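Side-chain contacts in pyridine nucleotide-disulphide oxidoreductase dimerisation region (Escherichia coli BL21, PDB 6KYY), which is a flavoprotein disulfide reductase that binds FAD and is probably involved in resistance to reactive chlorine species: residues K88-L93 / I99-G104; P150-S155 / E230-H235; A209-T214 / R382-A387. All blocks are in the same frame, centred on the assembly; numbering follows the deposited sequence.

From the N terminus, contact 1 comes first: only five residues separate 88-93 from 99-104, so it closes the short connection from helix 71-94 into a strand of the sheet of the FAD-binding part. Contact 2 begins after it, with 150-155 meeting 230-235 across 74 intervening residues, and ties an outermost strand of the parallel five-stranded sheet to the small antiparallel sheet beside it. Contact 3 crosses contact 2: helical segment 209-214 lies inside the loop that contact 2 closes, while its partner 382-387 lies far beyond, in the dimerisation region. Contacts 1 and 3 stand on opposite sides of the chain's centre, about 43 Å apart between centres, and none of the three touches another.

Contact 1: K88-L93 / I99-G104; sequences KNFHNL and IDVIDG
Helix segment 88-93 and strand 99-103 run at 134° to each other, N to C, with their axes 9.3 Å apart at closest approach, and the backbones draw together at Leu-93 and Ile-99, where the chain turns from helix to strand. This is helix-on-sheet packing in the Rossmann-type FAD-binding fold: strand 99-103 pairs in parallel with strand 36-40, and Gly-104, just past its end, touches FAD. Ile-99 and Val-101, alternate residues of the strand, direct their side chains at the helix, while Asp-100 between them turns away to hydrogen-bond Tyr-11.

Leu-93 is the residue that meets both. Its CB rests 4.0 Å from Val-101 CG2, and Leu-93 CG is 4.0 Å from Ile-99 CD1, the two side chains meeting at a slant. Ala-26 and Val-27 of helix 20-31 and Leu-38 of strand 36-40 pack on Leu-93 as well, so it is buried. One turn back, Phe-90 has CG anti to the backbone N (chi1 167°), which carries the ring out to the strand although the CB starts off to the side. It arrives edge first: Val-101 CG1 sits near the ring plane, 4.0 Å from CE1. The same ring stacks with Tyr-46, a residue of the FAD-binding site, and a bound copper ion lies about 5 Å from the Phe-90 side chain at the nearest atoms. Back where the helix meets the strand, Ile-99 turns its CG2 methyl to the backbone, 3.3 Å from the carbonyl O of Leu-93.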
ATOM      1  N   LYS B  88     -19.722  14.923  -7.386  1.00 40.95           N
ATOM      2  CA  LYS B  88     -18.822  14.753  -8.523  1.00 23.33           C
ATOM      3  C   LYS B  88     -19.292  13.622  -9.430  1.00 28.70           C
ATOM      4  O   LYS B  88     -19.176  13.713 -10.657  1.00 30.45           O
ATOM      5  CB  LYS B  88     -17.397  14.497  -8.031  1.00 32.36           C
ATOM      6  CG  LYS B  88     -16.392  14.214  -9.140  1.00 45.93           C
ATOM      7  CD  LYS B  88     -15.449  15.388  -9.347  1.00 37.34           C
ATOM      8  CE  LYS B  88     -14.579  15.188 -10.578  1.00 40.26           C
ATOM      9  NZ  LYS B  88     -15.234  15.697 -11.814  1.00 35.31           N
ATOM     10  N   ASN B  89     -19.833  12.549  -8.845  1.00 28.42           N
ATOM     11  CA  ASN B  89     -20.304  11.432  -9.656  1.00 27.29           C
ATOM     12  C   ASN B  89     -21.577  11.780 -10.413  1.00 23.80           C
ATOM     13  O   ASN B  89     -21.800  11.264 -11.515  1.00 31.25           O
ATOM     14  CB  ASN B  89     -20.536  10.203  -8.781  1.00 31.64           C
ATOM     15  CG  ASN B  89     -19.389   9.222  -8.845  1.00 30.30           C
ATOM     16  OD1 ASN B  89     -19.234   8.491  -9.823  1.00 34.50           O
ATOM     17  ND2 ASN B  89     -18.569   9.207  -7.803  1.00 21.23           N
ATOM     18  N   PHE B  90     -22.425  12.639  -9.846  1.00 22.57           N
ATOM     19  CA  PHE B  90     -23.622  13.062 -10.564  1.00 28.00           C
ATOM     20  C   PHE B  90     -23.265  13.980 -11.724  1.00 26.70           C
ATOM     21  O   PHE B  90     -23.770  13.814 -12.840  1.00 30.63           O
ATOM     22  CB  PHE B  90     -24.598  13.762  -9.616  1.00 29.07           C
ATOM     23  CG  PHE B  90     -25.704  14.492 -10.326  1.00 29.94           C
ATOM     24  CD1 PHE B  90     -26.741  13.794 -10.920  1.00 26.41           C
ATOM     25  CD2 PHE B  90     -25.698  15.877 -10.414  1.00 25.51           C
ATOM     26  CE1 PHE B  90     -27.758  14.459 -11.579  1.00 29.27           C
ATOM     27  CE2 PHE B  90     -26.711  16.547 -11.075  1.00 22.39           C
ATOM     28  CZ  PHE B  90     -27.743  15.837 -11.658  1.00 21.00           C
ATOM     29  N   HIS B  91     -22.388  14.957 -11.478  1.00 30.82           N
ATOM     30  CA  HIS B  91     -22.075  15.944 -12.505  1.00 34.28           C
ATOM     31  C   HIS B  91     -21.243  15.350 -13.633  1.00 33.88           C
ATOM     32  O   HIS B  91     -21.380  15.774 -14.785  1.00 33.05           O
ATOM     33  CB  HIS B  91     -21.354  17.139 -11.881  1.00 24.46           C
ATOM     34  CG  HIS B  91     -22.275  18.229 -11.429  1.00 34.08           C
ATOM     35  ND1 HIS B  91     -22.759  19.197 -12.284  1.00 43.69           N
ATOM     36  CD2 HIS B  91     -22.805  18.503 -10.214  1.00 45.43           C
ATOM     37  CE1 HIS B  91     -23.545  20.020 -11.613  1.00 40.67           C
ATOM     38  NE2 HIS B  91     -23.590  19.621 -10.354  1.00 37.13           N
ATOM     39  N   ASN B  92     -20.388  14.368 -13.334  1.00 36.44           N
ATOM     40  CA  ASN B  92     -19.588  13.748 -14.386  1.00 41.08           C
ATOM     41  C   ASN B  92     -20.451  13.022 -15.409  1.00 42.37           C
ATOM     42  O   ASN B  92     -19.974  12.732 -16.513  1.00 44.54           O
ATOM     43  CB  ASN B  92     -18.568  12.785 -13.776  1.00 28.75           C
ATOM     44  CG  ASN B  92     -17.160  13.350 -13.784  1.00 65.82           C
ATOM     45  OD1 ASN B  92     -16.949  14.517 -14.120  1.00 48.53           O
ATOM     46  ND2 ASN B  92     -16.188  12.525 -13.415  1.00 67.83           N
ATOM     47  N   LEU B  93     -21.705  12.725 -15.071  1.00 43.82           N
ATOM     48  CA  LEU B  93     -22.674  12.171 -16.007  1.00 24.44           C
ATOM     49  C   LEU B  93     -23.625  13.231 -16.548  1.00 24.87           C
ATOM     50  O   LEU B  93     -23.873  13.285 -17.756  1.00 31.55           O
ATOM     51  CB  LEU B  93     -23.479  11.053 -15.331  1.00 35.02           C
ATOM     52  CG  LEU B  93     -23.001   9.616 -15.543  1.00 29.83           C
ATOM     53  CD1 LEU B  93     -21.864   9.288 -14.591  1.00 24.02           C
ATOM     54  CD2 LEU B  93     -24.156   8.641 -15.365  1.00 17.36           C
ATOM     55  N   ILE B  99     -26.229  12.193 -22.144  1.00 22.20           N
ATOM     56  CA  ILE B  99     -26.631  11.452 -20.953  1.00 21.24           C
ATOM     57  C   ILE B  99     -27.790  12.184 -20.292  1.00 27.96           C
ATOM     58  O   ILE B  99     -27.730  13.403 -20.093  1.00 28.30           O
ATOM     59  CB  ILE B  99     -25.465  11.279 -19.961  1.00 23.52           C
ATOM     60  CG1 ILE B  99     -24.482  10.231 -20.471  1.00 21.00           C
ATOM     61  CG2 ILE B  99     -25.983  10.861 -18.593  1.00 20.43           C
ATOM     62  CD1 ILE B  99     -23.335   9.958 -19.520  1.00 24.98           C
ATOM     63  N   ASP B 100     -28.838  11.438 -19.953  1.00 24.56           N
ATOM     64  CA  ASP B 100     -29.985  11.954 -19.210  1.00 18.27           C
ATOM     65  C   ASP B 100     -30.080  11.176 -17.901  1.00 19.22           C
ATOM     66  O   ASP B 100     -30.551  10.035 -17.886  1.00 35.82           O
ATOM     67  CB  ASP B 100     -31.271  11.829 -20.021  1.00 12.08           C
ATOM     68  CG  ASP B 100     -31.431  12.938 -21.037  1.00 19.46           C
ATOM     69  OD1 ASP B 100     -31.729  12.628 -22.211  1.00 32.16           O
ATOM     70  OD2 ASP B 100     -31.260  14.117 -20.666  1.00 21.18           O
ATOM     71  N   VAL B 101     -29.627  11.782 -16.809  1.00 14.45           N
ATOM     72  CA  VAL B 101     -29.786  11.188 -15.485  1.00 15.35           C
ATOM     73  C   VAL B 101     -31.231  11.421 -15.053  1.00 16.59           C
ATOM     74  O   VAL B 101     -31.638  12.556 -14.795  1.00 21.17           O
ATOM     75  CB  VAL B 101     -28.798  11.777 -14.474  1.00 14.22           C
ATOM     76  CG1 VAL B 101     -28.847  10.992 -13.172  1.00 10.11           C
ATOM     77  CG2 VAL B 101     -27.391  11.778 -15.049  1.00 12.09           C
ATOM     78  N   ILE B 102     -32.009  10.346 -14.980  1.00 13.96           N
ATOM     79  CA  ILE B 102     -33.445  10.422 -14.746  1.00 14.27           C
ATOM     80  C   ILE B 102     -33.728   9.885 -13.349  1.00 15.88           C
ATOM     81  O   ILE B 102     -33.542   8.691 -13.080  1.00 21.25           O
ATOM     82  CB  ILE B 102     -34.233   9.649 -15.812  1.00 18.85           C
ATOM     83  CG1 ILE B 102     -34.123  10.359 -17.163  1.00 14.07           C
ATOM     84  CG2 ILE B 102     -35.690   9.503 -15.401  1.00 17.25           C
ATOM     85  CD1 ILE B 102     -33.778   9.442 -18.308  1.00 13.17           C
ATOM     86  N   ASP B 103     -34.175  10.767 -12.458  1.00 23.61           N
ATOM     87  CA  ASP B 103     -34.589  10.345 -11.127  1.00 24.49           C
ATOM     88  C   ASP B 103     -35.905   9.582 -11.204  1.00 21.92           C
ATOM     89  O   ASP B 103     -36.813   9.957 -11.949  1.00 17.91           O
ATOM     90  CB  ASP B 103     -34.746  11.557 -10.208  1.00 17.64           C
ATOM     91  CG  ASP B 103     -33.418  12.093  -9.713  1.00 38.06           C
ATOM     92  OD1 ASP B 103     -32.836  11.486  -8.789  1.00 31.61           O
ATOM     93  OD2 ASP B 103     -32.958  13.125 -10.246  1.00 25.86           O
ATOM     94  N   GLY B 104     -36.004   8.512 -10.434  1.00 25.33           N
ATOM     95  CA  GLY B 104     -37.224   7.730 -10.352  1.00 27.19           C
ATOM     96  C   GLY B 104     -36.941   6.246 -10.224  1.00 26.82           C
ATOM     97  O   GLY B 104     -35.886   5.745 -10.612  1.00 28.38           O
TER

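Contact 2: P150-S155 / E230-H235; sequences PGVYDS and ERISHH
One face of the His-234 imidazole is met by CD of Pro-150, close to its rim. Pro-150 CD stands 3.8 Å from the ring centroid and 24° off the normal, a CH-pi contact displaced toward the CG side of the ring, where CD comes within 3.5 Å of His-234 CG. Pro-150 CG lies beyond the rim, past the CG-CD2 bond, 3.9 Å from His-234 CD2, and the two side chains cross at about a right angle. A chi1 of 77° brings the imidazole beside the proline, between its own backbone N and carbonyl carbon, and chi2 (-60°) turns its face to CD. Both residues are exposed, so this contact lies at the surface.

Deeper in, Val-152 and Ile-232 meet through single methyls, CG2 to CG2 at 3.8 Å. Leu-253 of strand 252-255 and Val-239 of strand 239-242 touch both side chains, so this pair belongs to a shared apolar layer. A weak hydrogen bond from Thr-149 OG1 to the carbonyl O of Ile-232 adds a polar link. The arrangement is plain sheet-edge packing: strand 152-153, outermost in the parallel five-stranded sheet, abuts strand 231-234, outermost in the three-stranded antiparallel meander inserted before strand 252-255 of the parallel sheet.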
ATOM      1  N   PRO B 150     -36.575  -0.147  17.714  1.00 59.73           N
ATOM      2  CA  PRO B 150     -35.898   1.068  17.226  1.00 62.68           C
ATOM      3  C   PRO B 150     -34.381   0.984  17.208  1.00 55.75           C
ATOM      4  O   PRO B 150     -33.758   1.570  16.314  1.00 54.38           O
ATOM      5  CB  PRO B 150     -36.384   2.152  18.199  1.00 33.24           C
ATOM      6  CG  PRO B 150     -36.759   1.411  19.440  1.00 38.22           C
ATOM      7  CD  PRO B 150     -37.300   0.089  18.974  1.00 46.60           C
ATOM      8  N   GLY B 151     -33.761   0.291  18.160  1.00 47.22           N
ATOM      9  CA  GLY B 151     -32.314   0.292  18.244  1.00 50.82           C
ATOM     10  C   GLY B 151     -31.579  -0.567  17.239  1.00 50.83           C
ATOM     11  O   GLY B 151     -30.348  -0.634  17.287  1.00 40.06           O
ATOM     12  N   VAL B 152     -32.289  -1.222  16.327  1.00 72.87           N
ATOM     13  CA  VAL B 152     -31.686  -2.108  15.337  1.00 42.95           C
ATOM     14  C   VAL B 152     -31.382  -1.311  14.076  1.00 30.28           C
ATOM     15  O   VAL B 152     -32.164  -0.443  13.671  1.00 29.50           O
ATOM     16  CB  VAL B 152     -32.617  -3.299  15.040  1.00 37.05           C
ATOM     17  CG1 VAL B 152     -31.955  -4.280  14.089  1.00 39.55           C
ATOM     18  CG2 VAL B 152     -33.019  -3.991  16.336  1.00 31.73           C
ATOM     19  N   TYR B 153     -30.244  -1.601  13.445  1.00 31.12           N
ATOM     20  CA  TYR B 153     -29.805  -0.852  12.278  1.00 37.51           C
ATOM     21  C   TYR B 153     -29.301  -1.791  11.195  1.00 39.39           C
ATOM     22  O   TYR B 153     -28.830  -2.899  11.469  1.00 35.28           O
ATOM     23  CB  TYR B 153     -28.693   0.147  12.629  1.00 24.41           C
ATOM     24  CG  TYR B 153     -29.095   1.189  13.645  1.00 34.11           C
ATOM     25  CD1 TYR B 153     -29.787   2.329  13.258  1.00 41.35           C
ATOM     26  CD2 TYR B 153     -28.773   1.041  14.987  1.00 28.83           C
ATOM     27  CE1 TYR B 153     -30.156   3.287  14.181  1.00 26.58           C
ATOM     28  CE2 TYR B 153     -29.136   1.993  15.916  1.00 34.00           C
ATOM     29  CZ  TYR B 153     -29.829   3.114  15.508  1.00 30.72           C
ATOM     30  OH  TYR B 153     -30.191   4.065  16.432  1.00 28.64           O
ATOM     31  N   ASP B 154     -29.399  -1.319   9.956  1.00 44.81           N
ATOM     32  CA  ASP B 154     -28.740  -1.927   8.814  1.00 36.44           C
ATOM     33  C   ASP B 154     -27.324  -1.365   8.698  1.00 37.55           C
ATOM     34  O   ASP B 154     -26.903  -0.513   9.485  1.00 35.86           O
ATOM     35  CB  ASP B 154     -29.538  -1.659   7.542  1.00 25.40           C
ATOM     36  CG  ASP B 154     -29.841  -0.187   7.356  1.00 82.75           C
ATOM     37  OD1 ASP B 154     -30.246   0.206   6.242  1.00 86.75           O
ATOM     38  OD2 ASP B 154     -29.716   0.570   8.344  1.00105.05           O
ATOM     39  N   SER B 155     -26.576  -1.837   7.698  1.00 45.74           N
ATOM     40  CA  SER B 155     -25.268  -1.252   7.422  1.00 25.87           C
ATOM     41  C   SER B 155     -25.400   0.219   7.045  1.00 26.87           C
ATOM     42  O   SER B 155     -24.555   1.044   7.414  1.00 37.23           O
ATOM     43  CB  SER B 155     -24.561  -2.031   6.312  1.00 24.95           C
ATOM     44  OG  SER B 155     -23.602  -1.228   5.642  1.00 36.58           O
ATOM     45  N   GLU B 230     -33.676 -15.613  18.431  1.00 54.21           N
ATOM     46  CA  GLU B 230     -35.088 -15.916  18.259  1.00 43.31           C
ATOM     47  C   GLU B 230     -36.029 -14.749  18.529  1.00 37.91           C
ATOM     48  O   GLU B 230     -37.205 -14.843  18.163  1.00 52.04           O
ATOM     49  CB  GLU B 230     -35.484 -17.101  19.153  1.00 54.79           C
ATOM     50  CG  GLU B 230     -34.658 -18.353  18.892  1.00 50.77           C
ATOM     51  CD  GLU B 230     -34.804 -19.395  19.981  1.00 67.79           C
ATOM     52  OE1 GLU B 230     -34.944 -19.011  21.160  1.00 50.61           O
ATOM     53  OE2 GLU B 230     -34.772 -20.601  19.655  1.00 66.83           O
ATOM     54  N   ARG B 231     -35.563 -13.665  19.148  1.00 38.96           N
ATOM     55  CA  ARG B 231     -36.412 -12.495  19.337  1.00 45.84           C
ATOM     56  C   ARG B 231     -35.551 -11.285  19.668  1.00 56.99           C
ATOM     57  O   ARG B 231     -34.515 -11.402  20.329  1.00 45.49           O
ATOM     58  CB  ARG B 231     -37.454 -12.713  20.440  1.00 57.87           C
ATOM     59  CG  ARG B 231     -38.574 -11.678  20.441  1.00 57.13           C
ATOM     60  CD  ARG B 231     -39.576 -11.908  21.565  1.00 59.13           C
ATOM     61  NE  ARG B 231     -38.956 -12.448  22.772  1.00 77.78           N
ATOM     62  CZ  ARG B 231     -39.024 -13.724  23.139  1.00 68.74           C
ATOM     63  NH1 ARG B 231     -39.680 -14.597  22.387  1.00 53.81           N
ATOM     64  NH2 ARG B 231     -38.428 -14.130  24.253  1.00 61.33           N
ATOM     65  N   ILE B 232     -36.002 -10.122  19.203  1.00 47.65           N
ATOM     66  CA  ILE B 232     -35.327  -8.848  19.414  1.00 38.33           C
ATOM     67  C   ILE B 232     -36.321  -7.890  20.059  1.00 36.86           C
ATOM     68  O   ILE B 232     -37.427  -7.698  19.542  1.00 53.31           O
ATOM     69  CB  ILE B 232     -34.787  -8.273  18.090  1.00 52.58           C
ATOM     70  CG1 ILE B 232     -33.986  -9.342  17.340  1.00 40.47           C
ATOM     71  CG2 ILE B 232     -33.946  -7.033  18.349  1.00 33.03           C
ATOM     72  CD1 ILE B 232     -33.228  -8.820  16.144  1.00 57.34           C
ATOM     73  N   SER B 233     -35.927  -7.291  21.182  1.00 51.70           N
ATOM     74  CA  SER B 233     -36.826  -6.462  21.972  1.00 58.11           C
ATOM     75  C   SER B 233     -36.160  -5.143  22.336  1.00 57.88           C
ATOM     76  O   SER B 233     -34.936  -5.061  22.471  1.00 74.17           O
ATOM     77  CB  SER B 233     -37.259  -7.181  23.260  1.00 68.04           C
ATOM     78  OG  SER B 233     -37.423  -8.572  23.043  1.00 70.55           O
ATOM     79  N   HIS B 234     -36.985  -4.105  22.490  1.00 56.65           N
ATOM     80  CA  HIS B 234     -36.577  -2.848  23.109  1.00 56.11           C
ATOM     81  C   HIS B 234     -37.344  -2.726  24.422  1.00 63.05           C
ATOM     82  O   HIS B 234     -38.566  -2.541  24.427  1.00 76.54           O
ATOM     83  CB  HIS B 234     -36.806  -1.650  22.179  1.00 64.19           C
ATOM     84  CG  HIS B 234     -38.231  -1.195  22.084  1.00 69.12           C
ATOM     85  ND1 HIS B 234     -39.247  -2.012  21.635  1.00 72.00           N
ATOM     86  CD2 HIS B 234     -38.808  -0.006  22.377  1.00 59.20           C
ATOM     87  CE1 HIS B 234     -40.388  -1.346  21.657  1.00 49.38           C
ATOM     88  NE2 HIS B 234     -40.149  -0.125  22.103  1.00 52.39           N
ATOM     89  N   HIS B 235     -36.635  -2.879  25.536  1.00 54.58           N
ATOM     90  CA  HIS B 235     -37.298  -2.865  26.831  1.00100.09           C
ATOM     91  C   HIS B 235     -37.112  -1.517  27.517  1.00 94.68           C
ATOM     92  O   HIS B 235     -38.087  -0.791  27.732  1.00 68.49           O
ATOM     93  CB  HIS B 235     -36.785  -4.012  27.706  1.00102.65           C
ATOM     94  CG  HIS B 235     -37.418  -5.335  27.398  1.00 91.47           C
ATOM     95  ND1 HIS B 235     -38.640  -5.447  26.770  1.00 94.94           N
ATOM     96  CD2 HIS B 235     -36.998  -6.601  27.631  1.00 90.70           C
ATOM     97  CE1 HIS B 235     -38.946  -6.724  26.630  1.00 77.64           C
ATOM     98  NE2 HIS B 235     -37.966  -7.446  27.143  1.00 80.71           N
TER

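Contact 3: A209-T214 / R382-A387; sequences ADNIAT and RGVLKA
This is a small surface contact between two parts of the fold: helix 206-218 of the pyridine nucleotide-disulphide oxidoreductase region lies against the start of strand 384-390 in the dimerisation region. On the helix side a single residue, Asn-211, makes the contact, and its CB points at the strand. The backbones are nearest at Asn-211 and Gly-383, whose CA atoms are 6.7 Å apart.

The amide of Asn-211 reaches the strand with CG anti to the backbone N (chi1 -159°), and its two branches meet different residues. ND2 goes to the side chain of Val-384, 3.8 Å from CB and 3.9 Å from CG1, with the two side chains set at a slant. OD1 lies over the glycine, 4.0 Å from Gly-383 CA. These are van der Waals distances, so the amide packs against the chain here rather than bonding to it. Gly-383 has a positive phi (105°, psi -169°), an extended conformation that is open to glycine. Val-384, the first residue of the strand, points its CB back toward the helix. On the helix, the carbonyl O of Asn-211 accepts a hydrogen bond from Thr-214 OG1 at 3.1 Å, the hydroxyl lying above the carbonyl plane.

Ile-208, one turn before Asn-211, touches Val-384 and Lys-386, while Ile-215, one turn after it, meets Arg-382. Lys-386 NZ forms a salt bridge to Asp-207 of helix 206-218, a charged link between the regions, and another to Glu-352 of its own region. Within its antiparallel sheet, strand 384-390 runs between strands 396-402 and 362-368, and Leu-402 of the former also packs on Asn-211 and Ile-212, so helix 206-218 lies against two adjacent strands.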
ATOM      1  N   ALA B 209      -7.992 -17.402  10.886  1.00 25.44           N
ATOM      2  CA  ALA B 209      -9.217 -17.112  11.626  1.00 16.45           C
ATOM      3  C   ALA B 209      -8.934 -16.978  13.116  1.00 22.33           C
ATOM      4  O   ALA B 209      -9.494 -16.103  13.787  1.00 13.81           O
ATOM      5  CB  ALA B 209     -10.259 -18.202  11.376  1.00 17.31           C
ATOM      6  N   ASP B 210      -8.065 -17.840  13.651  1.00 27.96           N
ATOM      7  CA  ASP B 210      -7.664 -17.712  15.048  1.00 15.60           C
ATOM      8  C   ASP B 210      -6.931 -16.400  15.288  1.00 16.19           C
ATOM      9  O   ASP B 210      -7.148 -15.736  16.307  1.00 24.70           O
ATOM     10  CB  ASP B 210      -6.786 -18.895  15.457  1.00 24.69           C
ATOM     11  CG  ASP B 210      -7.569 -20.185  15.590  1.00 24.20           C
ATOM     12  OD1 ASP B 210      -6.949 -21.268  15.522  1.00 25.80           O
ATOM     13  OD2 ASP B 210      -8.805 -20.116  15.759  1.00 16.64           O
ATOM     14  N   ASN B 211      -6.059 -16.008  14.355  1.00 22.03           N
ATOM     15  CA  ASN B 211      -5.329 -14.753  14.505  1.00 16.71           C
ATOM     16  C   ASN B 211      -6.275 -13.559  14.493  1.00 24.15           C
ATOM     17  O   ASN B 211      -6.096 -12.608  15.263  1.00 22.44           O
ATOM     18  CB  ASN B 211      -4.282 -14.621  13.400  1.00  9.09           C
ATOM     19  CG  ASN B 211      -3.174 -13.646  13.757  1.00 25.10           C
ATOM     20  OD1 ASN B 211      -3.433 -12.527  14.198  1.00 24.79           O
ATOM     21  ND2 ASN B 211      -1.930 -14.069  13.565  1.00 20.14           N
ATOM     22  N   ILE B 212      -7.290 -13.590  13.628  1.00 29.15           N
ATOM     23  CA  ILE B 212      -8.246 -12.489  13.567  1.00 26.26           C
ATOM     24  C   ILE B 212      -9.063 -12.419  14.851  1.00 35.78           C
ATOM     25  O   ILE B 212      -9.347 -11.329  15.364  1.00 28.91           O
ATOM     26  CB  ILE B 212      -9.146 -12.634  12.326  1.00 16.67           C
ATOM     27  CG1 ILE B 212      -8.337 -12.385  11.051  1.00 16.16           C
ATOM     28  CG2 ILE B 212     -10.324 -11.681  12.400  1.00 19.91           C
ATOM     29  CD1 ILE B 212      -9.099 -12.671   9.778  1.00 11.83           C
ATOM     30  N   ALA B 213      -9.437 -13.577  15.402  1.00 23.58           N
ATOM     31  CA  ALA B 213     -10.243 -13.592  16.618  1.00 24.37           C
ATOM     32  C   ALA B 213      -9.486 -12.990  17.797  1.00 26.70           C
ATOM     33  O   ALA B 213     -10.060 -12.234  18.587  1.00 29.64           O
ATOM     34  CB  ALA B 213     -10.685 -15.019  16.936  1.00 16.45           C
ATOM     35  N   THR B 214      -8.194 -13.310  17.932  1.00 22.87           N
ATOM     36  CA  THR B 214      -7.426 -12.778  19.054  1.00 29.60           C
ATOM     37  C   THR B 214      -7.107 -11.298  18.871  1.00 32.62           C
ATOM     38  O   THR B 214      -7.055 -10.555  19.857  1.00 31.46           O
ATOM     39  CB  THR B 214      -6.136 -13.575  19.253  1.00 21.35           C
ATOM     40  OG1 THR B 214      -5.215 -13.279  18.197  1.00 35.87           O
ATOM     41  CG2 THR B 214      -6.422 -15.068  19.278  1.00 15.31           C
ATOM     42  N   ARG B 382       0.827  -6.500  14.296  1.00 20.72           N
ATOM     43  CA  ARG B 382      -0.122  -7.599  14.393  1.00 27.78           C
ATOM     44  C   ARG B 382      -0.323  -8.259  13.032  1.00 15.18           C
ATOM     45  O   ARG B 382      -0.095  -7.657  11.980  1.00 15.07           O
ATOM     46  CB  ARG B 382      -1.466  -7.109  14.932  1.00  7.86           C
ATOM     47  CG  ARG B 382      -1.545  -7.022  16.441  1.00  8.48           C
ATOM     48  CD  ARG B 382      -2.822  -6.322  16.867  1.00 13.12           C
ATOM     49  NE  ARG B 382      -3.130  -5.188  16.000  1.00  8.40           N
ATOM     50  CZ  ARG B 382      -4.062  -4.277  16.262  1.00 19.42           C
ATOM     51  NH1 ARG B 382      -4.784  -4.366  17.371  1.00 14.96           N
ATOM     52  NH2 ARG B 382      -4.275  -3.281  15.414  1.00 11.61           N
ATOM     53  N   GLY B 383      -0.760  -9.508  13.065  1.00 16.75           N
ATOM     54  CA  GLY B 383      -1.073 -10.251  11.863  1.00 14.15           C
ATOM     55  C   GLY B 383      -0.012 -11.287  11.540  1.00 12.40           C
ATOM     56  O   GLY B 383       0.888 -11.578  12.332  1.00 20.20           O
ATOM     57  N   VAL B 384      -0.130 -11.844  10.335  1.00 20.50           N
ATOM     58  CA  VAL B 384       0.753 -12.915   9.886  1.00 23.05           C
ATOM     59  C   VAL B 384       0.699 -12.966   8.367  1.00 14.13           C
ATOM     60  O   VAL B 384      -0.264 -12.508   7.749  1.00 13.56           O
ATOM     61  CB  VAL B 384       0.348 -14.273  10.518  1.00 14.69           C
ATOM     62  CG1 VAL B 384      -0.921 -14.809   9.870  1.00  6.76           C
ATOM     63  CG2 VAL B 384       1.485 -15.282  10.416  1.00 17.60           C
ATOM     64  N   LEU B 385       1.750 -13.509   7.760  1.00 12.48           N
ATOM     65  CA  LEU B 385       1.797 -13.773   6.330  1.00 14.51           C
ATOM     66  C   LEU B 385       1.924 -15.271   6.104  1.00 26.28           C
ATOM     67  O   LEU B 385       2.647 -15.958   6.833  1.00 18.82           O
ATOM     68  CB  LEU B 385       2.972 -13.051   5.662  1.00 11.86           C
ATOM     69  CG  LEU B 385       3.051 -11.532   5.805  1.00 23.93           C
ATOM     70  CD1 LEU B 385       4.036 -10.964   4.796  1.00 22.39           C
ATOM     71  CD2 LEU B 385       1.680 -10.910   5.629  1.00 15.78           C
ATOM     72  N   LYS B 386       1.218 -15.775   5.097  1.00 12.66           N
ATOM     73  CA  LYS B 386       1.354 -17.173   4.719  1.00 14.50           C
ATOM     74  C   LYS B 386       0.914 -17.333   3.273  1.00 13.58           C
ATOM     75  O   LYS B 386      -0.034 -16.681   2.828  1.00 12.22           O
ATOM     76  CB  LYS B 386       0.538 -18.094   5.636  1.00 16.47           C
ATOM     77  CG  LYS B 386      -0.963 -17.987   5.455  1.00 17.48           C
ATOM     78  CD  LYS B 386      -1.701 -19.070   6.214  1.00 25.83           C
ATOM     79  CE  LYS B 386      -1.473 -20.433   5.593  1.00 14.74           C
ATOM     80  NZ  LYS B 386      -2.229 -21.486   6.322  1.00 32.09           N
ATOM     81  N   ALA B 387       1.623 -18.189   2.543  1.00 13.98           N
ATOM     82  CA  ALA B 387       1.277 -18.518   1.172  1.00 29.39           C
ATOM     83  C   ALA B 387       1.570 -19.992   0.940  1.00 33.30           C
ATOM     84  O   ALA B 387       2.210 -20.658   1.758  1.00 19.48           O
ATOM     85  CB  ALA B 387       2.034 -17.644   0.169  1.00 12.31           C
TER